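Local coordinates for protein transcriptional regulator, LacI family (Corynebacterium glutamicum, PDB 3H5T) that binds a palindromic promoter motif as a transcriptional regulator of cell wall biogenesis and activates the inositol phosphate synthase gene in an inositol-dependent manner, at residues Val132-Val137 with Asp158-Glu163; Leu152-Ala157 with Glu164-Ile169; Ala311-Thr316 with Ser350-Ser355. One frame throughout, in Å; residues are numbered along the deposited sequence.

Contact 1. Residues Val132-Val137 with Asp158-Glu163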
ATOM      1  N   VAL A 132       0.090 -16.331  -6.001  1.00 21.16           N
ATOM      2  CA  VAL A 132       0.789 -15.326  -5.225  1.00 21.55           C
ATOM      3  C   VAL A 132       0.560 -13.889  -5.674  1.00 19.81           C
ATOM      4  O   VAL A 132       0.588 -13.580  -6.859  1.00 19.70           O
ATOM      5  CB  VAL A 132       2.312 -15.594  -5.225  1.00 23.28           C
ATOM      6  CG1 VAL A 132       2.834 -15.573  -6.643  1.00 25.06           C
ATOM      7  CG2 VAL A 132       3.038 -14.549  -4.364  1.00 22.68           C
ATOM      8  N   VAL A 133       0.322 -13.016  -4.705  1.00 18.01           N
ATOM      9  CA  VAL A 133       0.139 -11.597  -4.975  1.00 16.98           C
ATOM     10  C   VAL A 133       1.501 -10.988  -4.688  1.00 16.08           C
ATOM     11  O   VAL A 133       1.956 -11.001  -3.543  1.00 16.02           O
ATOM     12  CB  VAL A 133      -0.904 -10.964  -4.023  1.00 16.25           C
ATOM     13  CG1 VAL A 133      -0.873  -9.452  -4.157  1.00 14.59           C
ATOM     14  CG2 VAL A 133      -2.293 -11.512  -4.338  1.00 15.26           C
ATOM     15  N   ILE A 134       2.174 -10.492  -5.720  1.00 15.22           N
ATOM     16  CA  ILE A 134       3.480  -9.904  -5.507  1.00 15.71           C
ATOM     17  C   ILE A 134       3.258  -8.472  -5.102  1.00 18.12           C
ATOM     18  O   ILE A 134       2.665  -7.685  -5.846  1.00 21.52           O
ATOM     19  CB  ILE A 134       4.361  -9.994  -6.766  1.00 15.49           C
ATOM     20  CG1 ILE A 134       4.680 -11.468  -7.049  1.00 17.15           C
ATOM     21  CG2 ILE A 134       5.648  -9.221  -6.557  1.00 11.58           C
ATOM     22  CD1 ILE A 134       5.424 -11.736  -8.336  1.00 17.04           C
ATOM     23  N   TYR A 135       3.726  -8.137  -3.907  1.00 18.31           N
ATOM     24  CA  TYR A 135       3.534  -6.796  -3.393  1.00 19.31           C
ATOM     25  C   TYR A 135       4.751  -5.896  -3.317  1.00 18.90           C
ATOM     26  O   TYR A 135       5.645  -6.108  -2.504  1.00 20.23           O
ATOM     27  CB  TYR A 135       2.886  -6.865  -2.010  1.00 18.96           C
ATOM     28  CG  TYR A 135       2.664  -5.519  -1.380  1.00 18.61           C
ATOM     29  CD1 TYR A 135       1.946  -4.523  -2.047  1.00 20.09           C
ATOM     30  CD2 TYR A 135       3.162  -5.234  -0.110  1.00 19.69           C
ATOM     31  CE1 TYR A 135       1.726  -3.264  -1.456  1.00 19.82           C
ATOM     32  CE2 TYR A 135       2.954  -3.983   0.491  1.00 20.50           C
ATOM     33  CZ  TYR A 135       2.235  -3.008  -0.187  1.00 19.00           C
ATOM     34  OH  TYR A 135       2.025  -1.789   0.409  1.00 20.91           O
ATOM     35  N   SER A 136       4.764  -4.883  -4.173  1.00 18.44           N
ATOM     36  CA  SER A 136       5.823  -3.885  -4.180  1.00 16.88           C
ATOM     37  C   SER A 136       7.232  -4.458  -4.147  1.00 16.43           C
ATOM     38  O   SER A 136       7.989  -4.233  -3.210  1.00 15.82           O
ATOM     39  CB  SER A 136       5.615  -2.952  -2.991  1.00 15.58           C
ATOM     40  OG  SER A 136       6.550  -1.896  -3.004  1.00 21.42           O
ATOM     41  N   VAL A 137       7.592  -5.186  -5.190  1.00 16.34           N
ATOM     42  CA  VAL A 137       8.910  -5.784  -5.262  1.00 15.16           C
ATOM     43  C   VAL A 137       9.733  -5.081  -6.337  1.00 16.92           C
ATOM     44  O   VAL A 137       9.199  -4.614  -7.351  1.00 17.55           O
ATOM     45  CB  VAL A 137       8.775  -7.288  -5.548  1.00 14.44           C
ATOM     46  CG1 VAL A 137      10.117  -7.893  -5.886  1.00 14.54           C
ATOM     47  CG2 VAL A 137       8.176  -7.971  -4.321  1.00 13.66           C
ATOM     48  N   ASP A 158       1.616  -2.464  -7.415  1.00 21.73           N
ATOM     49  CA  ASP A 158       2.569  -1.371  -7.272  1.00 21.09           C
ATOM     50  C   ASP A 158       3.815  -1.507  -8.147  1.00 19.23           C
ATOM     51  O   ASP A 158       4.154  -0.596  -8.894  1.00 17.61           O
ATOM     52  CB  ASP A 158       2.968  -1.229  -5.801  1.00 24.66           C
ATOM     53  CG  ASP A 158       2.065  -0.270  -5.043  1.00 28.57           C
ATOM     54  OD1 ASP A 158       2.086  -0.294  -3.791  1.00 31.97           O
ATOM     55  OD2 ASP A 158       1.344   0.519  -5.699  1.00 29.89           O
ATOM     56  N   GLN A 159       4.484  -2.649  -8.067  1.00 18.94           N
ATOM     57  CA  GLN A 159       5.692  -2.886  -8.851  1.00 20.34           C
ATOM     58  C   GLN A 159       6.110  -4.347  -8.663  1.00 20.72           C
ATOM     59  O   GLN A 159       5.775  -4.963  -7.658  1.00 23.04           O
ATOM     60  CB  GLN A 159       6.798  -1.952  -8.354  1.00 20.27           C
ATOM     61  CG  GLN A 159       7.090  -2.123  -6.876  1.00 22.68           C
ATOM     62  CD  GLN A 159       8.025  -1.073  -6.332  1.00 23.57           C
ATOM     63  OE1 GLN A 159       8.885  -0.557  -7.045  1.00 24.75           O
ATOM     64  NE2 GLN A 159       7.882  -0.765  -5.052  1.00 22.30           N
ATOM     65  N   PRO A 160       6.874  -4.916  -9.603  1.00 20.78           N
ATOM     66  CA  PRO A 160       7.421  -4.353 -10.837  1.00 21.60           C
ATOM     67  C   PRO A 160       6.444  -4.380 -12.010  1.00 21.87           C
ATOM     68  O   PRO A 160       5.671  -5.322 -12.174  1.00 20.54           O
ATOM     69  CB  PRO A 160       8.624  -5.242 -11.098  1.00 21.64           C
ATOM     70  CG  PRO A 160       8.045  -6.591 -10.756  1.00 22.22           C
ATOM     71  CD  PRO A 160       7.299  -6.321  -9.452  1.00 20.44           C
ATOM     72  N   ALA A 161       6.516  -3.338 -12.825  1.00 21.41           N
ATOM     73  CA  ALA A 161       5.674  -3.213 -14.000  1.00 22.71           C
ATOM     74  C   ALA A 161       6.301  -3.971 -15.153  1.00 22.30           C
ATOM     75  O   ALA A 161       7.492  -4.279 -15.134  1.00 21.45           O
ATOM     76  CB  ALA A 161       5.534  -1.737 -14.386  1.00 20.33           C
ATOM     77  N   ARG A 162       5.485  -4.269 -16.154  1.00 23.26           N
ATOM     78  CA  ARG A 162       5.951  -4.934 -17.355  1.00 22.89           C
ATOM     79  C   ARG A 162       6.590  -6.315 -17.196  1.00 24.62           C
ATOM     80  O   ARG A 162       7.627  -6.593 -17.793  1.00 25.79           O
ATOM     81  CB  ARG A 162       6.910  -3.997 -18.096  1.00 22.06           C
ATOM     82  CG  ARG A 162       6.265  -2.689 -18.571  1.00 23.68           C
ATOM     83  CD  ARG A 162       7.287  -1.723 -19.154  1.00 21.67           C
ATOM     84  NE  ARG A 162       8.149  -1.176 -18.111  1.00 26.14           N
ATOM     85  CZ  ARG A 162       7.780  -0.233 -17.242  1.00 27.04           C
ATOM     86  NH1 ARG A 162       6.553   0.288 -17.291  1.00 22.07           N
ATOM     87  NH2 ARG A 162       8.637   0.179 -16.308  1.00 25.30           N
ATOM     88  N   GLU A 163       5.985  -7.178 -16.386  1.00 23.90           N
ATOM     89  CA  GLU A 163       6.486  -8.541 -16.240  1.00 25.46           C
ATOM     90  C   GLU A 163       5.544  -9.355 -17.106  1.00 26.31           C
ATOM     91  O   GLU A 163       4.336  -9.189 -17.019  1.00 27.71           O
ATOM     92  CB  GLU A 163       6.400  -9.033 -14.790  1.00 22.20           C
ATOM     93  CG  GLU A 163       7.538  -8.577 -13.891  1.00 21.18           C
ATOM     94  CD  GLU A 163       8.903  -9.025 -14.389  1.00 21.97           C
ATOM     95  OE1 GLU A 163       9.037 -10.205 -14.770  1.00 22.42           O
ATOM     96  OE2 GLU A 163       9.845  -8.199 -14.390  1.00 18.26           O
TER
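Ser136 and Gln159 bring the backbones of Val132-Val137 and Asp158-Glu163 together, their CA atoms 4.8 Å apart, just beyond the point where strand 132-135 ends. Ser136 takes up a left-handed conformation and turns the chain so that the amide of Val137 faces the second segment. One backbone hydrogen bond joins the two, from Val137 N to Gln159 O over 3.1 Å; the donor sits well above the plane of the carbonyl, 57° out of it. The peptide between Gln159 and Pro160 is cis, and it places the proline ring beside Val137. There Pro160 CD lies 4.3 Å from Val137 CB and 4.4 Å from Ile134 CG2, a small apolar contact beside the cis peptide. Gln159 starts with its CG wedged between backbone N and carbonyl carbon (chi1 57°), which lays that methylene 3.5 Å from Ser136 CA. Tyr135 and Asp158 run side by side and point the same way, with ring and carboxylate planes 32° apart and Tyr135 CE1 3.8 Å from Asp158 OD1. Their polar ends are held by other residues: Tyr135 OH is hydrogen-bonded to Ser88, and Asp158 OD1 forms a salt bridge with Lys324. The CB of Ser136 covers the centre of one face of the Tyr135 ring. Ser136-Val137 and Asp158-Glu163 follow the carboxyl ends of strands 132-135 and 154-157, the edge of the sheet that faces the effector cleft in LacI-type regulators, so this turn probably helps to shape the cleft. Tyr135 stacks on Phe91 of helix 86-98, Ile134 packs on Ile144 and Ile147 of helix 142-150, and strands 70-75 and 154-157 flank strand 132-135.

Contact 2. Residues Leu152-Ala157 with Glu164-Ile169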
ATOM      1  N   LEU A 152       3.962 -20.307 -11.022  1.00 25.85           N
ATOM      2  CA  LEU A 152       2.934 -19.957 -10.039  1.00 26.43           C
ATOM      3  C   LEU A 152       2.099 -18.771 -10.525  1.00 26.39           C
ATOM      4  O   LEU A 152       2.637 -17.709 -10.826  1.00 26.96           O
ATOM      5  CB  LEU A 152       3.606 -19.608  -8.707  1.00 25.64           C
ATOM      6  CG  LEU A 152       2.801 -19.558  -7.404  1.00 25.95           C
ATOM      7  CD1 LEU A 152       2.192 -20.923  -7.112  1.00 21.91           C
ATOM      8  CD2 LEU A 152       3.729 -19.134  -6.262  1.00 23.41           C
ATOM      9  N   PRO A 153       0.772 -18.946 -10.627  1.00 27.26           N
ATOM     10  CA  PRO A 153      -0.074 -17.837 -11.084  1.00 26.74           C
ATOM     11  C   PRO A 153       0.229 -16.622 -10.208  1.00 26.67           C
ATOM     12  O   PRO A 153       0.201 -16.713  -8.980  1.00 27.52           O
ATOM     13  CB  PRO A 153      -1.491 -18.367 -10.862  1.00 25.85           C
ATOM     14  CG  PRO A 153      -1.336 -19.842 -11.041  1.00 26.48           C
ATOM     15  CD  PRO A 153      -0.041 -20.134 -10.309  1.00 26.67           C
ATOM     16  N   ALA A 154       0.514 -15.483 -10.821  1.00 25.00           N
ATOM     17  CA  ALA A 154       0.832 -14.322 -10.022  1.00 23.95           C
ATOM     18  C   ALA A 154       0.336 -12.997 -10.566  1.00 25.42           C
ATOM     19  O   ALA A 154       0.261 -12.782 -11.780  1.00 26.61           O
ATOM     20  CB  ALA A 154       2.322 -14.259  -9.806  1.00 22.56           C
ATOM     21  N   VAL A 155      -0.010 -12.114  -9.638  1.00 24.66           N
ATOM     22  CA  VAL A 155      -0.466 -10.775  -9.960  1.00 23.68           C
ATOM     23  C   VAL A 155       0.490  -9.835  -9.225  1.00 22.77           C
ATOM     24  O   VAL A 155       0.923 -10.123  -8.108  1.00 21.58           O
ATOM     25  CB  VAL A 155      -1.902 -10.527  -9.460  1.00 24.61           C
ATOM     26  CG1 VAL A 155      -1.972 -10.738  -7.951  1.00 28.10           C
ATOM     27  CG2 VAL A 155      -2.324  -9.107  -9.791  1.00 26.40           C
ATOM     28  N   ILE A 156       0.824  -8.716  -9.852  1.00 21.78           N
ATOM     29  CA  ILE A 156       1.735  -7.760  -9.244  1.00 21.26           C
ATOM     30  C   ILE A 156       1.015  -6.475  -8.844  1.00 21.17           C
ATOM     31  O   ILE A 156       0.192  -5.960  -9.602  1.00 19.97           O
ATOM     32  CB  ILE A 156       2.880  -7.405 -10.230  1.00 21.28           C
ATOM     33  CG1 ILE A 156       3.791  -8.616 -10.425  1.00 18.69           C
ATOM     34  CG2 ILE A 156       3.669  -6.204  -9.721  1.00 20.62           C
ATOM     35  CD1 ILE A 156       4.676  -8.505 -11.647  1.00 16.94           C
ATOM     36  N   ALA A 157       1.336  -5.961  -7.656  1.00 20.26           N
ATOM     37  CA  ALA A 157       0.750  -4.712  -7.169  1.00 19.84           C
ATOM     38  C   ALA A 157       1.852  -3.683  -6.937  1.00 21.07           C
ATOM     39  O   ALA A 157       2.890  -3.987  -6.339  1.00 22.41           O
ATOM     40  CB  ALA A 157      -0.015  -4.948  -5.876  1.00 17.28           C
ATOM     41  N   GLU A 164       6.083 -10.224 -17.948  1.00 29.26           N
ATOM     42  CA  GLU A 164       5.231 -11.027 -18.818  1.00 31.52           C
ATOM     43  C   GLU A 164       4.421 -12.071 -18.045  1.00 28.88           C
ATOM     44  O   GLU A 164       4.935 -12.727 -17.147  1.00 28.27           O
ATOM     45  CB  GLU A 164       6.079 -11.721 -19.891  1.00 34.82           C
ATOM     46  CG  GLU A 164       5.271 -12.624 -20.818  1.00 40.52           C
ATOM     47  CD  GLU A 164       6.150 -13.551 -21.630  1.00 44.80           C
ATOM     48  OE1 GLU A 164       6.965 -14.277 -21.016  1.00 46.44           O
ATOM     49  OE2 GLU A 164       6.024 -13.558 -22.875  1.00 47.24           O
ATOM     50  N   GLY A 165       3.149 -12.209 -18.405  1.00 28.35           N
ATOM     51  CA  GLY A 165       2.277 -13.180 -17.761  1.00 25.55           C
ATOM     52  C   GLY A 165       1.865 -12.859 -16.336  1.00 24.98           C
ATOM     53  O   GLY A 165       1.316 -13.715 -15.645  1.00 25.05           O
ATOM     54  N   MET A 166       2.110 -11.626 -15.897  1.00 22.28           N
ATOM     55  CA  MET A 166       1.777 -11.217 -14.534  1.00 20.94           C
ATOM     56  C   MET A 166       0.964  -9.914 -14.462  1.00 20.20           C
ATOM     57  O   MET A 166       1.539  -8.825 -14.451  1.00 18.06           O
ATOM     58  CB  MET A 166       3.074 -11.052 -13.712  1.00 20.15           C
ATOM     59  CG  MET A 166       3.772 -12.350 -13.276  1.00 17.73           C
ATOM     60  SD  MET A 166       5.312 -12.104 -12.304  1.00 10.19           S
ATOM     61  CE  MET A 166       6.197 -13.477 -12.799  1.00 10.83           C
ATOM     62  N   PRO A 167      -0.382 -10.010 -14.419  1.00 19.26           N
ATOM     63  CA  PRO A 167      -1.265  -8.841 -14.342  1.00 20.44           C
ATOM     64  C   PRO A 167      -0.736  -7.804 -13.357  1.00 20.83           C
ATOM     65  O   PRO A 167      -0.219  -8.155 -12.300  1.00 22.45           O
ATOM     66  CB  PRO A 167      -2.588  -9.456 -13.917  1.00 19.55           C
ATOM     67  CG  PRO A 167      -2.611 -10.687 -14.748  1.00 17.61           C
ATOM     68  CD  PRO A 167      -1.184 -11.237 -14.563  1.00 21.59           C
ATOM     69  N   PHE A 168      -0.881  -6.532 -13.714  1.00 20.02           N
ATOM     70  CA  PHE A 168      -0.360  -5.422 -12.924  1.00 21.52           C
ATOM     71  C   PHE A 168      -1.431  -4.413 -12.481  1.00 21.59           C
ATOM     72  O   PHE A 168      -2.238  -3.950 -13.290  1.00 23.62           O
ATOM     73  CB  PHE A 168       0.731  -4.737 -13.776  1.00 23.34           C
ATOM     74  CG  PHE A 168       1.385  -3.533 -13.134  1.00 23.69           C
ATOM     75  CD1 PHE A 168       2.269  -3.676 -12.072  1.00 25.32           C
ATOM     76  CD2 PHE A 168       1.157  -2.258 -13.639  1.00 23.86           C
ATOM     77  CE1 PHE A 168       2.916  -2.566 -11.526  1.00 26.44           C
ATOM     78  CE2 PHE A 168       1.798  -1.143 -13.105  1.00 24.49           C
ATOM     79  CZ  PHE A 168       2.679  -1.297 -12.047  1.00 26.23           C
ATOM     80  N   ILE A 169      -1.427  -4.076 -11.194  1.00 20.50           N
ATOM     81  CA  ILE A 169      -2.377  -3.118 -10.625  1.00 20.02           C
ATOM     82  C   ILE A 169      -1.618  -2.010  -9.894  1.00 20.17           C
ATOM     83  O   ILE A 169      -0.899  -2.279  -8.933  1.00 19.90           O
ATOM     84  CB  ILE A 169      -3.308  -3.779  -9.589  1.00 21.28           C
ATOM     85  CG1 ILE A 169      -4.012  -4.983 -10.208  1.00 22.04           C
ATOM     86  CG2 ILE A 169      -4.322  -2.755  -9.066  1.00 17.96           C
ATOM     87  CD1 ILE A 169      -4.956  -5.684  -9.244  1.00 21.66           C
TER
HETATM   88  O   HOH W   1       1.337 -15.696 -13.772  1.00 25.71           O
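Ile156 and Phe168 pair as neighbours in parallel strands, as do Ala157 and Ile169, their CA atoms 4.8 and 4.9 Å apart, within the parallel part of the sheet of the periplasmic-binding-protein fold. The link between the segments holds no helix, so this is not a classical beta-alpha-beta unit. Ile156 bonds through both of its backbone polar atoms: its N gives an almost linear hydrogen bond to Pro167 O at 2.7 Å, and its O takes one from Ile169 N at 3.0 Å. The two branches of its side chain part. Ile156 CG2, anti to the backbone N, meets the edge of the Phe168 ring in its plane, 3.7 Å from Phe168 CD1, while Ile156 CD1 reaches Met166 CB at 3.6 Å. Ile156 and Phe168 share a face of the sheet; Met166, before the strand, also touches Ile144 of helix 142-150. Val155 CG2 lies against Pro167 CB, and helix 321-336 covers Pro167 and Ile169. Ahead of the paired residues a water bridges the two segments, accepting from Ala154 N at 3.1 Å and donating to Gly165 O at 2.7 Å.

Contact 3. Residues Ala311-Thr316 with Ser350-Ser355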
ATOM      1  N   ALA A 311      -6.089  12.262   9.602  1.00 30.60           N
ATOM      2  CA  ALA A 311      -6.437  12.783  10.923  1.00 32.09           C
ATOM      3  C   ALA A 311      -5.630  14.045  11.232  1.00 34.46           C
ATOM      4  O   ALA A 311      -6.119  14.963  11.895  1.00 35.72           O
ATOM      5  CB  ALA A 311      -6.169  11.731  11.986  1.00 30.71           C
ATOM      6  N   ARG A 312      -4.383  14.074  10.766  1.00 35.03           N
ATOM      7  CA  ARG A 312      -3.502  15.222  10.967  1.00 34.94           C
ATOM      8  C   ARG A 312      -3.807  16.209   9.854  1.00 34.82           C
ATOM      9  O   ARG A 312      -3.318  17.331   9.850  1.00 35.72           O
ATOM     10  CB  ARG A 312      -2.031  14.793  10.867  1.00 35.64           C
ATOM     11  CG  ARG A 312      -1.158  15.216  12.050  1.00 38.47           C
ATOM     12  CD  ARG A 312      -0.209  16.379  11.741  1.00 37.13           C
ATOM     13  NE  ARG A 312      -0.904  17.566  11.253  1.00 36.95           N
ATOM     14  CZ  ARG A 312      -0.355  18.774  11.164  1.00 37.57           C
ATOM     15  NH1 ARG A 312       0.901  18.970  11.537  1.00 35.27           N
ATOM     16  NH2 ARG A 312      -1.064  19.788  10.683  1.00 40.53           N
ATOM     17  N   ASP A 313      -4.634  15.776   8.912  1.00 34.97           N
ATOM     18  CA  ASP A 313      -4.985  16.591   7.759  1.00 34.70           C
ATOM     19  C   ASP A 313      -3.697  16.996   7.058  1.00 33.20           C
ATOM     20  O   ASP A 313      -3.445  18.174   6.809  1.00 33.95           O
ATOM     21  CB  ASP A 313      -5.767  17.839   8.167  1.00 35.24           C
ATOM     22  CG  ASP A 313      -6.359  18.555   6.969  1.00 37.51           C
ATOM     23  OD1 ASP A 313      -7.010  17.882   6.145  1.00 38.77           O
ATOM     24  OD2 ASP A 313      -6.177  19.781   6.845  1.00 41.46           O
ATOM     25  N   LEU A 314      -2.882  15.995   6.759  1.00 31.26           N
ATOM     26  CA  LEU A 314      -1.604  16.183   6.078  1.00 29.59           C
ATOM     27  C   LEU A 314      -1.862  16.410   4.595  1.00 28.60           C
ATOM     28  O   LEU A 314      -2.744  15.777   4.018  1.00 28.78           O
ATOM     29  CB  LEU A 314      -0.757  14.919   6.241  1.00 28.46           C
ATOM     30  CG  LEU A 314       0.614  14.830   5.568  1.00 27.47           C
ATOM     31  CD1 LEU A 314       1.587  15.626   6.408  1.00 23.91           C
ATOM     32  CD2 LEU A 314       1.077  13.360   5.457  1.00 22.10           C
ATOM     33  N   THR A 315      -1.111  17.313   3.974  1.00 28.01           N
ATOM     34  CA  THR A 315      -1.274  17.534   2.541  1.00 26.44           C
ATOM     35  C   THR A 315      -0.677  16.264   1.946  1.00 26.99           C
ATOM     36  O   THR A 315       0.461  15.913   2.266  1.00 28.22           O
ATOM     37  CB  THR A 315      -0.471  18.743   2.067  1.00 25.62           C
ATOM     38  OG1 THR A 315      -0.907  19.910   2.771  1.00 24.38           O
ATOM     39  CG2 THR A 315      -0.663  18.949   0.580  1.00 24.53           C
ATOM     40  N   THR A 316      -1.426  15.569   1.095  1.00 24.45           N
ATOM     41  CA  THR A 316      -0.925  14.317   0.548  1.00 23.38           C
ATOM     42  C   THR A 316      -1.741  13.798  -0.654  1.00 24.12           C
ATOM     43  O   THR A 316      -2.764  14.372  -1.015  1.00 23.82           O
ATOM     44  CB  THR A 316      -0.916  13.242   1.681  1.00 22.80           C
ATOM     45  OG1 THR A 316      -0.303  12.036   1.212  1.00 22.17           O
ATOM     46  CG2 THR A 316      -2.351  12.948   2.157  1.00 19.18           C
ATOM     47  N   SER A 350      -6.276  10.803  -5.760  1.00 31.86           N
ATOM     48  CA  SER A 350      -6.879  12.123  -5.656  1.00 31.91           C
ATOM     49  C   SER A 350      -6.069  12.925  -4.653  1.00 32.37           C
ATOM     50  O   SER A 350      -5.729  12.428  -3.583  1.00 34.19           O
ATOM     51  CB  SER A 350      -8.334  12.020  -5.199  1.00 31.67           C
ATOM     52  OG  SER A 350      -8.423  11.393  -3.934  1.00 33.91           O
ATOM     53  N   PHE A 351      -5.754  14.162  -5.006  1.00 31.72           N
ATOM     54  CA  PHE A 351      -4.975  15.012  -4.131  1.00 31.70           C
ATOM     55  C   PHE A 351      -5.797  15.455  -2.927  1.00 32.82           C
ATOM     56  O   PHE A 351      -7.003  15.655  -3.026  1.00 35.78           O
ATOM     57  CB  PHE A 351      -4.474  16.234  -4.907  1.00 30.79           C
ATOM     58  CG  PHE A 351      -3.496  17.080  -4.139  1.00 30.73           C
ATOM     59  CD1 PHE A 351      -2.352  16.511  -3.582  1.00 27.69           C
ATOM     60  CD2 PHE A 351      -3.723  18.443  -3.964  1.00 29.70           C
ATOM     61  CE1 PHE A 351      -1.448  17.286  -2.856  1.00 29.37           C
ATOM     62  CE2 PHE A 351      -2.823  19.229  -3.237  1.00 30.39           C
ATOM     63  CZ  PHE A 351      -1.682  18.648  -2.681  1.00 28.84           C
ATOM     64  N   HIS A 352      -5.130  15.608  -1.788  1.00 32.56           N
ATOM     65  CA  HIS A 352      -5.778  16.036  -0.552  1.00 32.00           C
ATOM     66  C   HIS A 352      -5.092  17.329  -0.101  1.00 33.49           C
ATOM     67  O   HIS A 352      -4.072  17.290   0.587  1.00 34.07           O
ATOM     68  CB  HIS A 352      -5.619  14.945   0.509  1.00 28.65           C
ATOM     69  CG  HIS A 352      -6.344  15.223   1.784  1.00 25.78           C
ATOM     70  ND1 HIS A 352      -5.692  15.524   2.960  1.00 26.15           N
ATOM     71  CD2 HIS A 352      -7.666  15.224   2.076  1.00 25.04           C
ATOM     72  CE1 HIS A 352      -6.581  15.699   3.922  1.00 23.63           C
ATOM     73  NE2 HIS A 352      -7.786  15.522   3.411  1.00 23.37           N
ATOM     74  N   PRO A 353      -5.645  18.494  -0.494  1.00 33.89           N
ATOM     75  CA  PRO A 353      -5.089  19.806  -0.142  1.00 33.09           C
ATOM     76  C   PRO A 353      -4.503  19.872   1.258  1.00 32.06           C
ATOM     77  O   PRO A 353      -3.436  20.442   1.459  1.00 31.60           O
ATOM     78  CB  PRO A 353      -6.277  20.735  -0.340  1.00 33.67           C
ATOM     79  CG  PRO A 353      -6.943  20.130  -1.528  1.00 32.29           C
ATOM     80  CD  PRO A 353      -6.935  18.651  -1.192  1.00 32.81           C
ATOM     81  N   GLY A 354      -5.207  19.288   2.222  1.00 32.93           N
ATOM     82  CA  GLY A 354      -4.719  19.258   3.592  1.00 35.09           C
ATOM     83  C   GLY A 354      -4.419  20.592   4.250  1.00 37.12           C
ATOM     84  O   GLY A 354      -4.913  21.635   3.822  1.00 36.74           O
ATOM     85  N   SER A 355      -3.590  20.555   5.293  1.00 38.53           N
ATOM     86  CA  SER A 355      -3.242  21.759   6.038  1.00 39.67           C
ATOM     87  C   SER A 355      -1.767  21.891   6.401  1.00 41.38           C
ATOM     88  O   SER A 355      -1.432  22.270   7.521  1.00 42.33           O
ATOM     89  CB  SER A 355      -4.066  21.821   7.315  1.00 38.46           C
ATOM     90  OG  SER A 355      -3.690  20.774   8.187  1.00 40.02           O
TER
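Thr316 and His352 form an antiparallel hydrogen-bonded pair in what is probably the crossover region between the two subdomains of the periplasmic-binding-protein fold, His352 N to Thr316 O at 2.8 Å and Thr316 N to His352 O at 3.2 Å. Strands 316-318 and 344-352 belong to the sheet of one subdomain, whereas Thr315 is hydrogen-bonded through its backbone to Gly302 of the other sheet. A Schellman motif ends helix 307-311, with Asp313 at positive phi as its C-prime residue, and the chain then runs past His352-Ser355 into the pairing. The imidazole adds a third tie: ND1 carries the proton and donates to Leu314 O at 3.1 Å, with the acceptor in the ring plane. Asp313 crosses this ring at about a right angle, its carboxylate turned 84° from it, and OD1 faces CE1; such a charge could favour a positively charged imidazole. Thr315 splits its branches. OG1, beside the backbone N (chi1 -59°), donates to Pro353 O at 2.9 Å and also bonds to Thr356, while CG2 meets CZ of Phe351, whose ring rests against Pro179, Ala180 and Ala183 of helix 178-186. On the sheet face shared with His352, Thr316 CG2 lies 4.2 Å from His352 CB, and Thr316 OG1 bonds to Asp277. At Asp313 one oxygen takes two bonds: Asp313 O accepts from Ser355 N at 2.8 Å and from Ser355 OG at 3.0 Å, the two donors arriving from opposite faces of the carbonyl plane.

Overall arrangement
Contacts 1 and 2 touch: their centres are 7 Å apart, their segments alternate along the chain, and strands 132-135 and 154-157 are neighbours in the sheet. Probable hydrogen bonds join them, Ile134 N to Val155 O at 2.7 Å and Ile134 O to Ala157 N at 2.8 Å. Contact 3 reaches the same sheet through strand 344-352, the neighbour of strand 168-171, but its centre is about 27 Å from that of contact 1 and 32 Å from that of contact 2, on the opposite side of the chain's centre from contact 2. Contact 1 lies at strand ends that, as in other LacI-type regulators, probably border the effector cleft, and contact 3 near the passage between subdomains.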